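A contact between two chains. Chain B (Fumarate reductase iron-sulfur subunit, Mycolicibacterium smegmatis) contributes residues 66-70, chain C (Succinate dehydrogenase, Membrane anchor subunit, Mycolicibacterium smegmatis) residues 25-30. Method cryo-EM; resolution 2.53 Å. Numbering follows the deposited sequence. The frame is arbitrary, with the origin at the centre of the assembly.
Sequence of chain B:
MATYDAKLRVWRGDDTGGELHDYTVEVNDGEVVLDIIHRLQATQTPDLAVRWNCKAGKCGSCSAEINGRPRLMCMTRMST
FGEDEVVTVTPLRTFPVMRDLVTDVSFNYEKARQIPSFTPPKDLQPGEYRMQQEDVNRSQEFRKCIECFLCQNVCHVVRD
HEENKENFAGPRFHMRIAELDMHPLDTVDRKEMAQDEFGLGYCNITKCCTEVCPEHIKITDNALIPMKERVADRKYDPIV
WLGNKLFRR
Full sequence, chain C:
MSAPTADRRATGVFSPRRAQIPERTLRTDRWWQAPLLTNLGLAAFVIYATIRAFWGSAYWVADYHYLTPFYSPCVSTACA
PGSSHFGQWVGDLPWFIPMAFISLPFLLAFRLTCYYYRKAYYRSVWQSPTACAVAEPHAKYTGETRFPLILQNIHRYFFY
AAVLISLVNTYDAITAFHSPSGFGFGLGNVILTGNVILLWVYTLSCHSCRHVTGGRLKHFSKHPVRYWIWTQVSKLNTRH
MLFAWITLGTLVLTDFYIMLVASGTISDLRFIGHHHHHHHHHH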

# COMPACT_ATOMS: atom_id res chain seq x y z
N ILE B 66 -0.92 -16.96 -7.96
CA ILE B 66 -0.75 -17.97 -6.92
C ILE B 66 -1.29 -19.32 -7.35
O ILE B 66 -0.66 -20.35 -7.11
CB ILE B 66 -1.39 -17.50 -5.60
CG1 ILE B 66 -0.55 -16.39 -4.98
CG2 ILE B 66 -1.54 -18.65 -4.64
CD1 ILE B 66 0.91 -16.74 -4.91
N ASN B 67 -2.48 -19.35 -7.94
CA ASN B 67 -2.97 -20.60 -8.51
C ASN B 67 -3.71 -20.30 -9.81
O ASN B 67 -4.80 -20.81 -10.08
CB ASN B 67 -3.84 -21.35 -7.51
CG ASN B 67 -4.05 -22.79 -7.89
OD1 ASN B 67 -3.59 -23.24 -8.93
ND2 ASN B 67 -4.73 -23.53 -7.03
N GLY B 68 -3.12 -19.43 -10.63
CA GLY B 68 -3.78 -18.88 -11.80
C GLY B 68 -4.34 -17.49 -11.59
O GLY B 68 -4.72 -16.85 -12.57
N ARG B 69 -4.40 -17.02 -10.35
CA ARG B 69 -4.99 -15.74 -9.99
C ARG B 69 -3.91 -14.77 -9.54
O ARG B 69 -3.09 -15.12 -8.68
CB ARG B 69 -6.01 -15.92 -8.87
CG ARG B 69 -6.81 -17.20 -8.93
CD ARG B 69 -7.87 -17.13 -10.01
NE ARG B 69 -8.83 -16.08 -9.74
CZ ARG B 69 -10.00 -16.27 -9.14
NH1 ARG B 69 -10.36 -17.48 -8.75
NH2 ARG B 69 -10.82 -15.25 -8.94
N PRO B 70 -3.87 -13.56 -10.09
CA PRO B 70 -2.92 -12.55 -9.59
C PRO B 70 -3.19 -12.16 -8.15
O PRO B 70 -4.23 -11.58 -7.83
CB PRO B 70 -3.13 -11.37 -10.55
CG PRO B 70 -3.76 -11.97 -11.76
CD PRO B 70 -4.62 -13.08 -11.26
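Chain C, residues 25-30: TLRTDR

Chain C has no regular helix or strand here; its path from C:Thr25 to C:Asp29 runs past B:Gly68 and on to the end of the B:Arg69 side chain. The nearest CA atoms across the contact, those of B:Gly68 and C:Arg27, lie 4.3 Å apart. Chain B is also loop from B:Asn67 to B:Arg69; the turn is pinned at its base by a backbone hydrogen bond from B:Ile66 N to B:Arg69 O, 2.9 Å. No hydrogen bond joins the two stretches, so packing and charge hold them together.

C:Thr25 leads in without contact. C:Leu26, with phi/psi of -105/7°, brings its backbone down onto the glycine: its C lies 3.9 Å from B:Gly68 CA. Its CB is 4.0 Å from the same CA, but the branched end lies farther off, so the contact asks little of it. Glycine suits its place twice over. A CB there would point toward chain C, clashing with C:Arg27 N and C:Leu26 C, and the positive phi of 99° would jam it against the preceding carbonyl as well. Nearby, C:Leu26 O and B:Asn67 O approach to 3.3 Å, but both are acceptors and cannot bond.

C:Arg27 then extends (-69/143°), its CG 3.7 Å from B:Gly68 O. Its long side chain reaches B:Arg69, where the two guanidinium groups stack nearly flat, planes at 12°. Such planar cations can pack face to face when an anion offsets their repulsion, here felt between B:Arg69 NH1 and C:Arg27 NH2 at 3.7 Å.

C:Thr28 places its short side chain beside the B:Asn67 amide, OG1 to ND2 3.8 Å, simple packing with no specific demand for threonine.

C:Asp29 supplies the anion. Its OD1 accepts from C:Arg27 NE (3.1 Å) and its OD2 from C:Arg27 NH2 (2.7 Å), while OD2 also forms a salt bridge with B:Arg69 NH1 at 3.2 Å. C:Arg30 lies beyond reach.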

# COMPACT_ATOMS: atom_id res chain seq x y z
N THR C 25 -4.72 -21.10 -19.35
CA THR C 25 -4.86 -20.58 -18.00
C THR C 25 -4.42 -21.66 -17.02
O THR C 25 -4.42 -22.85 -17.35
CB THR C 25 -6.29 -20.13 -17.69
OG1 THR C 25 -6.29 -19.27 -16.54
CG2 THR C 25 -7.20 -21.32 -17.44
N LEU C 26 -4.01 -21.23 -15.83
CA LEU C 26 -3.66 -22.15 -14.76
C LEU C 26 -4.73 -22.21 -13.68
O LEU C 26 -4.51 -22.84 -12.64
CB LEU C 26 -2.31 -21.77 -14.14
CG LEU C 26 -1.07 -22.17 -14.94
CD1 LEU C 26 0.17 -21.61 -14.30
CD2 LEU C 26 -0.98 -23.67 -15.07
N ARG C 27 -5.88 -21.58 -13.90
CA ARG C 27 -6.96 -21.62 -12.94
C ARG C 27 -7.57 -23.01 -12.87
O ARG C 27 -7.69 -23.71 -13.88
CB ARG C 27 -8.03 -20.59 -13.30
CG ARG C 27 -7.59 -19.16 -13.09
CD ARG C 27 -8.65 -18.16 -13.51
NE ARG C 27 -9.90 -18.36 -12.80
CZ ARG C 27 -10.87 -17.46 -12.71
NH1 ARG C 27 -10.73 -16.28 -13.29
NH2 ARG C 27 -11.98 -17.74 -12.04
N THR C 28 -7.95 -23.42 -11.66
CA THR C 28 -8.50 -24.75 -11.42
C THR C 28 -9.98 -24.72 -11.06
O THR C 28 -10.57 -25.79 -10.87
CB THR C 28 -7.71 -25.45 -10.30
OG1 THR C 28 -7.75 -24.66 -9.11
CG2 THR C 28 -6.26 -25.66 -10.72
N ASP C 29 -10.58 -23.55 -10.97
CA ASP C 29 -12.00 -23.42 -10.69
C ASP C 29 -12.79 -23.52 -12.00
O ASP C 29 -12.24 -23.78 -13.07
CB ASP C 29 -12.28 -22.10 -9.97
CG ASP C 29 -11.73 -20.90 -10.71
OD1 ASP C 29 -10.98 -21.09 -11.69
OD2 ASP C 29 -12.06 -19.76 -10.32
N ARG C 30 -14.11 -23.30 -11.91
CA ARG C 30 -14.97 -23.28 -13.09
C ARG C 30 -15.16 -21.83 -13.50
O ARG C 30 -16.19 -21.20 -13.25
CB ARG C 30 -16.30 -23.97 -12.79
CG ARG C 30 -16.26 -25.48 -12.92
CD ARG C 30 -17.64 -26.07 -12.73
NE ARG C 30 -18.36 -25.46 -11.62
CZ ARG C 30 -18.30 -25.89 -10.36
NH1 ARG C 30 -17.55 -26.95 -10.06
NH2 ARG C 30 -18.98 -25.27 -9.41